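Local coordinates for protein FI20010p1 (Drosophila melanogaster, PDB 7CFB) that probably helps assemble the piRNA amplification complex around the Piwi protein Aub in gene silencing, through an extended Tudor domain, at residues Thr48-Leu54 with Thr175-Val181; Cys63-Trp69 with Gln155-Leu161; Val101-Ile105 with Gly237-Lys241; Ser118-Tyr123 with His135-Asn139. All blocks are in the same frame, centred on the assembly; numbering follows the deposited sequence.

Interaction 1 (Thr48-Leu54 with Thr175-Val181); sequences TIVTAVL and TYIKIRV
I49, V50, T51, A52 and V53 pair in turn with R180, I179, K178, I177 and Y176, an antiparallel ladder that joins the first and last strands of a five-stranded sheet. This sheet probably belongs to the SN-like (OB-fold) half of an extended Tudor domain. The two short strands meet at 135°, a strong twist that their backbones follow without breaking register. V50 and I179 exchange N-H...O bonds in both directions, each 3.0 Å from N to O; A52 and I177 do likewise, I177 N lying 2.9 Å from A52 O. L54 N to T175 O and V181 N to T48 O extend the series at its ends.

Apolar contacts gather on the face of V50, A52, I177 and I179, where F44 packs on V50 and A52. V50 splits its methyls between two partners: CG2 meets I179 CG1 at 4.0 Å, while CG1 reaches V181 CG2 at 3.7 Å.

The other face carries an aromatic contact. V53 CG2 sits over the Y176 ring, 3.7 Å from its centroid, and L221 of helix 215-228 touches both residues. An alanine in place of Y176 would probably strip V53 CG2 of this aromatic cover and open a gap beneath the helix.

Polar and charged groups continue along that face. K178 lies alongside T51, and a bend at its last torsion (chi4 -53°) carries NZ to T51 OG1 at 3.3 Å, a weak hydrogen bond. Farther on, I49 CD1 rests over one face of the R180 guanidinium, 3.9 Å from NH1.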
loop_
_atom_site.group_PDB
_atom_site.type_symbol
_atom_site.label_atom_id
_atom_site.label_comp_id
_atom_site.label_asym_id
_atom_site.label_seq_id
_atom_site.Cartn_x
_atom_site.Cartn_y
_atom_site.Cartn_z
ATOM N N THR A 48 -11.093 -13.477 -16.957
ATOM C CA THR A 48 -12.236 -13.294 -16.050
ATOM C C THR A 48 -12.417 -11.802 -15.758
ATOM O O THR A 48 -11.497 -11.060 -15.993
ATOM C CB THR A 48 -11.879 -14.153 -14.839
ATOM O OG1 THR A 48 -12.602 -15.373 -14.778
ATOM C CG2 THR A 48 -11.772 -13.415 -13.534
ATOM N N ILE A 49 -13.593 -11.401 -15.306
ATOM C CA ILE A 49 -13.789 -9.999 -14.873
ATOM C C ILE A 49 -13.833 -10.041 -13.350
ATOM O O ILE A 49 -14.588 -10.820 -12.844
ATOM C CB ILE A 49 -15.073 -9.397 -15.451
ATOM C CG1 ILE A 49 -15.111 -9.485 -16.972
ATOM C CG2 ILE A 49 -15.252 -7.976 -14.980
ATOM C CD1 ILE A 49 -16.393 -9.035 -17.545
ATOM N N VAL A 50 -13.042 -9.217 -12.682
ATOM C CA VAL A 50 -13.006 -9.221 -11.199
ATOM C C VAL A 50 -13.248 -7.815 -10.654
ATOM O O VAL A 50 -12.927 -6.848 -11.327
ATOM C CB VAL A 50 -11.696 -9.824 -10.659
ATOM C CG1 VAL A 50 -11.020 -10.741 -11.650
ATOM C CG2 VAL A 50 -10.730 -8.765 -10.204
ATOM N N THR A 51 -13.816 -7.758 -9.463
ATOM C CA THR A 51 -14.061 -6.510 -8.729
ATOM C C THR A 51 -12.873 -6.271 -7.795
ATOM O O THR A 51 -12.495 -7.176 -7.054
ATOM C CB THR A 51 -15.372 -6.599 -7.949
ATOM O OG1 THR A 51 -16.377 -7.033 -8.852
ATOM C CG2 THR A 51 -15.779 -5.281 -7.337
ATOM N N ALA A 52 -12.272 -5.097 -7.905
ATOM C CA ALA A 52 -11.136 -4.721 -7.053
ATOM C C ALA A 52 -11.109 -3.209 -6.886
ATOM O O ALA A 52 -11.646 -2.519 -7.694
ATOM C CB ALA A 52 -9.859 -5.198 -7.657
ATOM N N VAL A 53 -10.535 -2.774 -5.787
ATOM C CA VAL A 53 -10.315 -1.337 -5.505
ATOM C C VAL A 53 -9.150 -0.865 -6.358
ATOM O O VAL A 53 -8.190 -1.563 -6.420
ATOM C CB VAL A 53 -9.991 -1.128 -4.024
ATOM C CG1 VAL A 53 -9.582 0.292 -3.745
ATOM C CG2 VAL A 53 -11.137 -1.553 -3.143
ATOM N N LEU A 54 -9.272 0.297 -6.979
ATOM C CA LEU A 54 -8.135 0.877 -7.712
ATOM C C LEU A 54 -7.306 1.537 -6.615
ATOM O O LEU A 54 -7.677 2.586 -6.159
ATOM C CB LEU A 54 -8.662 1.892 -8.725
ATOM C CG LEU A 54 -7.602 2.670 -9.491
ATOM C CD1 LEU A 54 -6.619 1.737 -10.125
ATOM C CD2 LEU A 54 -8.214 3.569 -10.533
ATOM N N THR A 175 -11.864 3.611 -5.265
ATOM C CA THR A 175 -13.233 3.185 -5.614
ATOM C C THR A 175 -13.169 1.755 -6.150
ATOM O O THR A 175 -12.104 1.338 -6.568
ATOM C CB THR A 175 -13.920 4.108 -6.623
ATOM O OG1 THR A 175 -13.286 3.964 -7.880
ATOM C CG2 THR A 175 -13.925 5.557 -6.203
ATOM N N TYR A 176 -14.275 1.032 -6.074
ATOM C CA TYR A 176 -14.337 -0.329 -6.639
ATOM C C TYR A 176 -14.540 -0.240 -8.149
ATOM O O TYR A 176 -15.364 0.515 -8.589
ATOM C CB TYR A 176 -15.431 -1.169 -5.986
ATOM C CG TYR A 176 -15.118 -1.648 -4.602
ATOM C CD1 TYR A 176 -14.468 -2.842 -4.394
ATOM C CD2 TYR A 176 -15.479 -0.908 -3.502
ATOM C CE1 TYR A 176 -14.169 -3.279 -3.124
ATOM C CE2 TYR A 176 -15.195 -1.333 -2.226
ATOM C CZ TYR A 176 -14.545 -2.524 -2.036
ATOM O OH TYR A 176 -14.267 -2.936 -0.781
ATOM N N ILE A 177 -13.770 -1.012 -8.895
ATOM C CA ILE A 177 -13.887 -1.086 -10.373
ATOM C C ILE A 177 -13.967 -2.547 -10.798
ATOM O O ILE A 177 -13.760 -3.416 -9.973
ATOM C CB ILE A 177 -12.718 -0.387 -11.084
ATOM C CG1 ILE A 177 -11.372 -1.051 -10.826
ATOM C CG2 ILE A 177 -12.684 1.085 -10.771
ATOM C CD1 ILE A 177 -10.294 -0.583 -11.751
ATOM N N LYS A 178 -14.320 -2.775 -12.052
ATOM C CA LYS A 178 -14.304 -4.142 -12.612
ATOM C C LYS A 178 -13.242 -4.161 -13.703
ATOM O O LYS A 178 -13.235 -3.261 -14.491
ATOM C CB LYS A 178 -15.679 -4.584 -13.106
ATOM C CG LYS A 178 -16.816 -4.449 -12.107
ATOM C CD LYS A 178 -18.102 -5.074 -12.563
ATOM C CE LYS A 178 -19.234 -4.888 -11.573
ATOM N NZ LYS A 178 -18.892 -5.332 -10.199
ATOM N N ILE A 179 -12.361 -5.144 -13.679
ATOM C CA ILE A 179 -11.268 -5.238 -14.679
ATOM C C ILE A 179 -11.320 -6.591 -15.383
ATOM O O ILE A 179 -11.572 -7.560 -14.721
ATOM C CB ILE A 179 -9.892 -5.037 -14.017
ATOM C CG1 ILE A 179 -9.704 -5.962 -12.822
ATOM C CG2 ILE A 179 -9.638 -3.584 -13.654
ATOM C CD1 ILE A 179 -8.289 -6.208 -12.478
ATOM N N ARG A 180 -11.142 -6.589 -16.697
ATOM C CA ARG A 180 -10.999 -7.853 -17.445
ATOM C C ARG A 180 -9.519 -8.197 -17.356
ATOM O O ARG A 180 -8.736 -7.452 -17.871
ATOM C CB ARG A 180 -11.351 -7.772 -18.928
ATOM C CG ARG A 180 -12.457 -6.809 -19.289
ATOM C CD ARG A 180 -12.811 -6.954 -20.747
ATOM N NE ARG A 180 -14.144 -6.443 -20.967
ATOM C CZ ARG A 180 -15.197 -7.201 -21.145
ATOM N NH1 ARG A 180 -15.053 -8.504 -21.168
ATOM N NH2 ARG A 180 -16.373 -6.656 -21.333
ATOM N N VAL A 181 -9.192 -9.318 -16.757
ATOM C CA VAL A 181 -7.777 -9.709 -16.592
ATOM C C VAL A 181 -7.281 -10.385 -17.872
ATOM O O VAL A 181 -7.730 -11.443 -18.167
ATOM C CB VAL A 181 -7.674 -10.625 -15.366
ATOM C CG1 VAL A 181 -6.259 -10.963 -14.989
ATOM C CG2 VAL A 181 -8.435 -10.055 -14.199
#

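Interaction 2 (Cys63-Trp69 with Gln155-Leu161); sequences CAYVAKW and QAIRCDL
Q155 fits against W69 as a bump against a plate: its CG stands over the six-membered ring, 3.8 Å from the centroid and almost on the ring normal. The bend of the Q155 chain at chi2 (-62°) curls OE1 back to accept W69 N at 3.0 Å, the donor lying nearly in line with the C=O bond though the N-H is bent away from it (136°). Were W69 a serine, the Q155 methylene would probably lose its flat support and a gap would open beside V53, which packs on the same indole. Strands 64-67 and 157-161 form an antiparallel pair inside the five-stranded sheet of the probable SN-like half of the extended Tudor domain, with two-way backbone bonds at A64-C159 and V66-I157. A small residue admits a larger one here: A64 CB receives L161 CD1 at 3.6 Å, and A156 CB lies 4.0 Å from Y65 CD2. R158, extended from CG to NE, runs past the Y65 ring with its guanidinium plane 82° from it, and NH2 makes a weak bond of 3.4 Å to Y65 OH; the stronger partner of NH2 is D61, in a salt bridge. C63 CB plugs one guanidinium face, 3.5 Å above its centre.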
loop_
_atom_site.group_PDB
_atom_site.type_symbol
_atom_site.label_atom_id
_atom_site.label_comp_id
_atom_site.label_asym_id
_atom_site.label_seq_id
_atom_site.Cartn_x
_atom_site.Cartn_y
_atom_site.Cartn_z
ATOM N N CYS A 63 2.080 2.494 -14.614
ATOM C CA CYS A 63 1.323 1.383 -14.000
ATOM C C CYS A 63 0.380 1.845 -12.890
ATOM O O CYS A 63 0.586 2.896 -12.328
ATOM C CB CYS A 63 2.280 0.461 -13.282
ATOM S SG CYS A 63 2.593 1.134 -11.642
ATOM N N ALA A 64 -0.622 1.016 -12.634
ATOM C CA ALA A 64 -1.666 1.180 -11.611
ATOM C C ALA A 64 -1.608 0.003 -10.635
ATOM O O ALA A 64 -0.821 -0.886 -10.830
ATOM C CB ALA A 64 -3.006 1.268 -12.251
ATOM N N TYR A 65 -2.353 0.101 -9.552
ATOM C CA TYR A 65 -2.404 -0.969 -8.532
ATOM C C TYR A 65 -3.853 -1.300 -8.183
ATOM O O TYR A 65 -4.642 -0.407 -8.016
ATOM C CB TYR A 65 -1.580 -0.567 -7.320
ATOM C CG TYR A 65 -0.096 -0.566 -7.535
ATOM C CD1 TYR A 65 0.548 0.533 -8.060
ATOM C CD2 TYR A 65 0.669 -1.659 -7.195
ATOM C CE1 TYR A 65 1.910 0.544 -8.258
ATOM C CE2 TYR A 65 2.032 -1.666 -7.379
ATOM C CZ TYR A 65 2.653 -0.561 -7.913
ATOM O OH TYR A 65 3.983 -0.558 -8.106
ATOM N N VAL A 66 -4.155 -2.586 -8.077
ATOM C CA VAL A 66 -5.513 -3.050 -7.700
ATOM C C VAL A 66 -5.414 -3.887 -6.430
ATOM O O VAL A 66 -4.406 -4.531 -6.241
ATOM C CB VAL A 66 -6.240 -3.782 -8.834
ATOM C CG1 VAL A 66 -6.551 -2.851 -9.979
ATOM C CG2 VAL A 66 -5.478 -4.989 -9.313
ATOM N N ALA A 67 -6.421 -3.785 -5.575
ATOM C CA ALA A 67 -6.453 -4.509 -4.293
ATOM C C ALA A 67 -7.808 -5.158 -4.081
ATOM O O ALA A 67 -8.809 -4.491 -4.228
ATOM C CB ALA A 67 -6.115 -3.579 -3.173
ATOM N N LYS A 68 -7.794 -6.438 -3.769
ATOM C CA LYS A 68 -9.049 -7.163 -3.499
ATOM C C LYS A 68 -9.706 -6.664 -2.216
ATOM O O LYS A 68 -10.874 -6.498 -2.242
ATOM C CB LYS A 68 -8.848 -8.669 -3.566
ATOM C CG LYS A 68 -9.373 -9.301 -4.837
ATOM C CD LYS A 68 -10.844 -9.226 -4.913
ATOM C CE LYS A 68 -11.474 -10.210 -5.862
ATOM N NZ LYS A 68 -12.912 -9.927 -6.003
ATOM N N TRP A 69 -8.946 -6.432 -1.147
ATOM C CA TRP A 69 -9.523 -5.986 0.149
ATOM C C TRP A 69 -10.645 -6.941 0.548
ATOM O O TRP A 69 -11.702 -6.492 0.916
ATOM C CB TRP A 69 -9.970 -4.521 0.121
ATOM C CG TRP A 69 -8.842 -3.553 0.225
ATOM C CD1 TRP A 69 -8.440 -2.672 -0.721
ATOM C CD2 TRP A 69 -7.943 -3.382 1.324
ATOM N NE1 TRP A 69 -7.368 -1.962 -0.284
ATOM C CE2 TRP A 69 -7.033 -2.381 0.960
ATOM C CE3 TRP A 69 -7.817 -3.969 2.577
ATOM C CZ2 TRP A 69 -6.031 -1.938 1.803
ATOM C CZ3 TRP A 69 -6.800 -3.558 3.397
ATOM C CH2 TRP A 69 -5.932 -2.551 3.018
ATOM N N GLN A 155 -1.856 -6.129 -0.239
ATOM C CA GLN A 155 -3.100 -5.902 -0.994
ATOM C C GLN A 155 -2.831 -5.364 -2.401
ATOM O O GLN A 155 -3.547 -5.725 -3.293
ATOM C CB GLN A 155 -4.037 -5.009 -0.189
ATOM C CG GLN A 155 -4.499 -5.677 1.093
ATOM C CD GLN A 155 -5.271 -6.928 0.780
ATOM O OE1 GLN A 155 -6.318 -6.877 0.186
ATOM N NE2 GLN A 155 -4.747 -8.061 1.168
ATOM N N ALA A 156 -1.832 -4.509 -2.548
ATOM C CA ALA A 156 -1.634 -3.814 -3.834
ATOM C C ALA A 156 -0.917 -4.670 -4.874
ATOM O O ALA A 156 0.231 -4.960 -4.705
ATOM C CB ALA A 156 -0.968 -2.495 -3.608
ATOM N N ILE A 157 -1.622 -4.966 -5.954
ATOM C CA ILE A 157 -1.072 -5.780 -7.071
ATOM C C ILE A 157 -0.789 -4.869 -8.269
ATOM O O ILE A 157 -1.679 -4.194 -8.707
ATOM C CB ILE A 157 -2.006 -6.938 -7.449
ATOM C CG1 ILE A 157 -2.408 -7.786 -6.250
ATOM C CG2 ILE A 157 -1.369 -7.769 -8.531
ATOM C CD1 ILE A 157 -1.257 -8.414 -5.556
ATOM N N ARG A 158 0.435 -4.902 -8.765
ATOM C CA ARG A 158 0.849 -4.068 -9.917
ATOM C C ARG A 158 0.030 -4.493 -11.127
ATOM O O ARG A 158 -0.161 -5.660 -11.328
ATOM C CB ARG A 158 2.354 -4.194 -10.132
ATOM C CG ARG A 158 2.955 -3.170 -11.073
ATOM C CD ARG A 158 4.464 -3.084 -10.986
ATOM N NE ARG A 158 4.906 -2.405 -12.187
ATOM C CZ ARG A 158 5.336 -1.158 -12.262
ATOM N NH1 ARG A 158 5.684 -0.662 -13.430
ATOM N NH2 ARG A 158 5.419 -0.405 -11.185
ATOM N N CYS A 159 -0.451 -3.516 -11.862
ATOM C CA CYS A 159 -1.346 -3.764 -12.993
ATOM C C CYS A 159 -1.099 -2.780 -14.135
ATOM O O CYS A 159 -1.179 -1.594 -13.914
ATOM C CB CYS A 159 -2.760 -3.562 -12.477
ATOM S SG CYS A 159 -4.054 -4.055 -13.621
ATOM N N ASP A 160 -0.894 -3.311 -15.327
ATOM C CA ASP A 160 -0.783 -2.485 -16.544
ATOM C C ASP A 160 -2.209 -2.358 -17.061
ATOM O O ASP A 160 -2.762 -3.346 -17.474
ATOM C CB ASP A 160 0.207 -3.123 -17.518
ATOM C CG ASP A 160 0.244 -2.489 -18.898
ATOM O OD1 ASP A 160 -0.478 -1.523 -19.120
ATOM O OD2 ASP A 160 0.990 -2.982 -19.729
ATOM N N LEU A 161 -2.803 -1.181 -16.951
ATOM C CA LEU A 161 -4.188 -0.984 -17.428
ATOM C C LEU A 161 -4.123 -0.606 -18.903
ATOM O O LEU A 161 -3.394 0.295 -19.216
ATOM C CB LEU A 161 -4.890 0.099 -16.615
ATOM C CG LEU A 161 -5.350 -0.284 -15.214
ATOM C CD1 LEU A 161 -5.846 0.914 -14.467
ATOM C CD2 LEU A 161 -6.396 -1.363 -15.219
HETATM O O HOH W 1 -5.617 -7.693 -3.647
#

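Interaction 3 (Val101-Ile105 with Gly237-Lys241); sequences VLDSI and GFRPK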
loop_
_atom_site.group_PDB
_atom_site.type_symbol
_atom_site.label_atom_id
_atom_site.label_comp_id
_atom_site.label_asym_id
_atom_site.label_seq_id
_atom_site.Cartn_x
_atom_site.Cartn_y
_atom_site.Cartn_z
ATOM N N VAL A 101 2.740 2.298 10.026
ATOM C CA VAL A 101 3.041 3.735 10.158
ATOM C C VAL A 101 1.726 4.485 10.338
ATOM O O VAL A 101 0.756 4.132 9.747
ATOM C CB VAL A 101 3.899 4.266 9.002
ATOM C CG1 VAL A 101 3.249 4.082 7.653
ATOM C CG2 VAL A 101 4.331 5.696 9.219
ATOM N N LEU A 102 1.755 5.496 11.176
ATOM C CA LEU A 102 0.548 6.288 11.445
ATOM C C LEU A 102 0.533 7.539 10.585
ATOM O O LEU A 102 1.516 8.207 10.526
ATOM C CB LEU A 102 0.519 6.658 12.930
ATOM C CG LEU A 102 -0.484 7.747 13.287
ATOM C CD1 LEU A 102 -1.896 7.224 13.259
ATOM C CD2 LEU A 102 -0.165 8.360 14.626
ATOM N N ASP A 103 -0.550 7.736 9.867
ATOM C CA ASP A 103 -0.803 9.024 9.196
ATOM C C ASP A 103 -1.564 9.793 10.281
ATOM O O ASP A 103 -2.711 9.502 10.467
ATOM C CB ASP A 103 -1.609 8.845 7.915
ATOM C CG ASP A 103 -2.056 10.160 7.325
ATOM O OD1 ASP A 103 -1.870 11.158 7.974
ATOM O OD2 ASP A 103 -2.564 10.162 6.232
ATOM N N SER A 104 -0.870 10.634 11.044
ATOM C CA SER A 104 -1.493 11.351 12.187
ATOM C C SER A 104 -2.543 12.371 11.763
ATOM O O SER A 104 -3.557 12.422 12.405
ATOM C CB SER A 104 -0.518 11.857 13.193
ATOM O OG SER A 104 0.265 12.894 12.682
ATOM N N ILE A 105 -2.314 13.081 10.677
ATOM C CA ILE A 105 -3.314 14.083 10.227
ATOM C C ILE A 105 -4.639 13.406 9.881
ATOM O O ILE A 105 -5.651 13.835 10.398
ATOM C CB ILE A 105 -2.780 14.861 9.010
ATOM C CG1 ILE A 105 -1.357 15.358 9.227
ATOM C CG2 ILE A 105 -3.696 16.011 8.686
ATOM C CD1 ILE A 105 -1.227 16.395 10.288
ATOM N N GLY A 237 5.165 13.577 3.135
ATOM C CA GLY A 237 4.933 12.181 3.522
ATOM C C GLY A 237 3.959 12.097 4.679
ATOM O O GLY A 237 3.029 12.853 4.701
ATOM N N PHE A 238 4.157 11.178 5.602
ATOM C CA PHE A 238 3.216 11.063 6.741
ATOM C C PHE A 238 3.749 11.913 7.885
ATOM O O PHE A 238 4.891 11.885 8.137
ATOM C CB PHE A 238 2.992 9.615 7.157
ATOM C CG PHE A 238 2.115 8.798 6.253
ATOM C CD1 PHE A 238 1.086 9.370 5.539
ATOM C CD2 PHE A 238 2.328 7.452 6.115
ATOM C CE1 PHE A 238 0.284 8.606 4.717
ATOM C CE2 PHE A 238 1.530 6.690 5.292
ATOM C CZ PHE A 238 0.506 7.267 4.601
ATOM N N ARG A 239 2.882 12.646 8.542
ATOM C CA ARG A 239 3.356 13.543 9.608
ATOM C C ARG A 239 3.327 12.858 10.955
ATOM O O ARG A 239 2.396 12.171 11.250
ATOM C CB ARG A 239 2.610 14.866 9.580
ATOM C CG ARG A 239 3.237 15.820 8.585
ATOM C CD ARG A 239 2.315 15.936 7.405
ATOM N NE ARG A 239 1.409 17.032 7.610
ATOM C CZ ARG A 239 0.327 17.219 6.906
ATOM N NH1 ARG A 239 0.014 16.362 5.960
ATOM N NH2 ARG A 239 -0.434 18.264 7.136
ATOM N N PRO A 240 4.313 13.109 11.808
ATOM C CA PRO A 240 4.396 12.475 13.100
ATOM C C PRO A 240 3.393 12.947 14.148
ATOM O O PRO A 240 2.679 13.882 13.916
ATOM C CB PRO A 240 5.758 12.905 13.629
ATOM C CG PRO A 240 6.476 13.400 12.434
ATOM C CD PRO A 240 5.400 14.017 11.580
ATOM N N LYS A 241 3.373 12.265 15.298
ATOM C CA LYS A 241 2.448 12.613 16.409
ATOM C C LYS A 241 1.001 12.431 15.936
ATOM O O LYS A 241 0.339 11.517 16.468
ATOM C CB LYS A 241 2.695 14.050 16.881
ATOM C CG LYS A 241 1.986 15.130 16.076
ATOM C CD LYS A 241 2.356 16.536 16.502
ATOM C CE LYS A 241 1.815 17.599 15.572
ATOM N NZ LYS A 241 0.339 17.525 15.453
HETATM O O HOH W 2 3.556 9.273 11.495
#
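F238 and D103 bring their CA atoms to 5.1 Å where the C-terminal tail, without regular structure, passes the end of strand 99-103 with the two chain directions 80° apart. Two side chains border the F238 ring. D103 CB stands over one face of the ring, 3.9 Å from its centroid, whereas V101 CG1 meets the ring edge at CD2, 3.8 Å away. With CG of D103 anti to N (chi1 171°), the carboxylate is carried out beyond the CD1-CE1 rim, OD2 3.6 Å from F238 CE1, its plane 26° from the ring plane; OD2 is hydrogen-bonded to S227 and OD1 to the N of N106, which together probably hold its rotation.

S104 turns its hydroxyl into the tail backbone. OG lies 2.7 Å from R239 O and 2.9 Å from P240 O, so that a single proton has two carbonyls to choose from. Beyond it, the R239 chain bends twice, at chi2 and chi3, and presents its guanidinium flat to I105, whose CG1 sits 3.4 Å above the centre of the group. NH1 keeps a salt bridge to D230.

The tail thus packs on the Tudor sheet directly after helix 233-236. S227 comes from helix 215-228; strand 108-117 brings T110 against both V101 and F238, while I142 and F143 of strand 142-144 flank V101 and L102 from the neighbouring strand.

Interaction 4 (Ser118-Tyr123 with His135-Asn139); sequences SAGGGY and HFDGN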
loop_
_atom_site.group_PDB
_atom_site.type_symbol
_atom_site.label_atom_id
_atom_site.label_comp_id
_atom_site.label_asym_id
_atom_site.label_seq_id
_atom_site.Cartn_x
_atom_site.Cartn_y
_atom_site.Cartn_z
ATOM N N SER A 118 18.281 6.500 2.365
ATOM C CA SER A 118 18.377 7.652 1.455
ATOM C C SER A 118 19.681 8.400 1.752
ATOM O O SER A 118 19.965 8.644 2.904
ATOM C CB SER A 118 17.197 8.529 1.610
ATOM O OG SER A 118 16.055 7.954 1.045
ATOM N N ALA A 119 20.407 8.756 0.703
ATOM C CA ALA A 119 21.697 9.461 0.788
ATOM C C ALA A 119 21.535 10.806 1.489
ATOM O O ALA A 119 22.338 11.125 2.301
ATOM C CB ALA A 119 22.203 9.679 -0.606
ATOM N N GLY A 120 20.466 11.524 1.214
ATOM C CA GLY A 120 20.301 12.848 1.823
ATOM C C GLY A 120 19.678 12.765 3.194
ATOM O O GLY A 120 19.356 13.776 3.728
ATOM N N GLY A 121 19.504 11.566 3.714
ATOM C CA GLY A 121 18.825 11.381 4.978
ATOM C C GLY A 121 17.458 10.749 4.779
ATOM O O GLY A 121 16.786 10.958 3.761
ATOM N N GLY A 122 17.041 9.965 5.764
ATOM C CA GLY A 122 15.779 9.268 5.653
ATOM C C GLY A 122 15.912 7.970 4.876
ATOM O O GLY A 122 17.001 7.409 4.709
ATOM N N TYR A 123 14.769 7.489 4.389
ATOM C CA TYR A 123 14.689 6.175 3.770
ATOM C C TYR A 123 13.667 6.197 2.646
ATOM O O TYR A 123 12.797 7.068 2.585
ATOM C CB TYR A 123 14.308 5.093 4.792
ATOM C CG TYR A 123 15.110 5.141 6.071
ATOM C CD1 TYR A 123 14.720 5.955 7.129
ATOM C CD2 TYR A 123 16.259 4.378 6.219
ATOM C CE1 TYR A 123 15.457 6.009 8.296
ATOM C CE2 TYR A 123 17.001 4.422 7.384
ATOM C CZ TYR A 123 16.594 5.238 8.419
ATOM O OH TYR A 123 17.329 5.287 9.581
ATOM N N HIS A 135 8.875 8.777 0.737
ATOM C CA HIS A 135 10.112 9.035 1.491
ATOM C C HIS A 135 9.779 8.972 2.982
ATOM O O HIS A 135 8.776 9.511 3.374
ATOM C CB HIS A 135 10.725 10.363 1.079
ATOM C CG HIS A 135 11.998 10.607 1.791
ATOM N ND1 HIS A 135 13.121 9.909 1.519
ATOM C CD2 HIS A 135 12.310 11.435 2.789
ATOM C CE1 HIS A 135 14.074 10.309 2.301
ATOM N NE2 HIS A 135 13.605 11.231 3.071
ATOM N N PHE A 136 10.604 8.305 3.759
ATOM C CA PHE A 136 10.361 8.165 5.205
ATOM C C PHE A 136 11.489 8.889 5.930
ATOM O O PHE A 136 12.612 8.411 5.922
ATOM C CB PHE A 136 10.270 6.675 5.522
ATOM C CG PHE A 136 9.930 6.284 6.931
ATOM C CD1 PHE A 136 10.918 6.093 7.868
ATOM C CD2 PHE A 136 8.630 6.020 7.295
ATOM C CE1 PHE A 136 10.603 5.689 9.151
ATOM C CE2 PHE A 136 8.319 5.625 8.578
ATOM C CZ PHE A 136 9.306 5.460 9.504
ATOM N N ASP A 137 11.140 9.983 6.585
ATOM C CA ASP A 137 12.092 10.859 7.302
ATOM C C ASP A 137 12.761 10.150 8.468
ATOM O O ASP A 137 13.887 10.421 8.701
ATOM C CB ASP A 137 11.410 12.105 7.822
ATOM C CG ASP A 137 11.190 13.098 6.725
ATOM O OD1 ASP A 137 11.940 13.056 5.789
ATOM O OD2 ASP A 137 10.282 13.861 6.830
ATOM N N GLY A 138 12.043 9.286 9.163
ATOM C CA GLY A 138 12.550 8.607 10.362
ATOM C C GLY A 138 12.013 9.242 11.629
ATOM O O GLY A 138 12.398 8.835 12.684
ATOM N N ASN A 139 11.168 10.248 11.502
ATOM C CA ASN A 139 10.535 10.918 12.659
ATOM C C ASN A 139 9.086 10.442 12.775
ATOM O O ASN A 139 8.400 10.903 13.638
ATOM C CB ASN A 139 10.531 12.432 12.452
ATOM C CG ASN A 139 9.743 12.806 11.226
ATOM O OD1 ASN A 139 9.416 11.957 10.432
ATOM N ND2 ASN A 139 9.416 14.065 11.056
#
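Y123 and F136 form the hydrogen-bonded pair at the open end of the hairpin formed by strands 123-127 and 132-136, part of the six-stranded sheet of the Tudor domain, a member of the SH3 clan. Their side chains lie on the same face of the sheet but cross at a slant: Y123 CD1 comes to the edge of the F136 ring, 3.9 Å from its CD1, and F136 O lies near the plane of the Y123 ring at its rim. L92 and I114 pack on both side chains. Behind them the backbones pair in both directions, Y123 N to F136 O and F136 N to Y123 O each spanning 2.8 Å; the second bond is almost straight (177°), the first bent (133°).

H135 works on the loop side. With CG anti to N (chi1 -178°), its imidazole reaches the type I turn S118 to G121 edge-on: CE1 lies 3.1 Å from G121 O and 3.3 Å from S118 OG, both near the ring plane. The loop can come this near because G122 has no side chain. A CB there would fall 2.5 Å from H135 NE2, and G122 CA itself sits 3.3 Å from F136 O.

How the interactions relate
The four contacts fall into two pairs on opposite sides of the chain's centre, as the two halves of an extended Tudor domain would suggest. Interactions 1 and 2 adjoin through neighbouring strands 49-57 and 64-67: V53 N probably donates to A67 O at 2.9 Å, and K68 NZ to T51 O at 3.0 Å. Interactions 3 and 4 share the other sheet, with V101 CG2 4.0 Å from F136 CE2. Between the pairs nothing touches; interactions 2 and 3 come nearest, nearest atoms about 12 Å apart, and interactions 1 and 4 have centres about 35 Å apart. Along the chain, interaction 4 is nested within the other three, while interaction 3 crosses interactions 1 and 2.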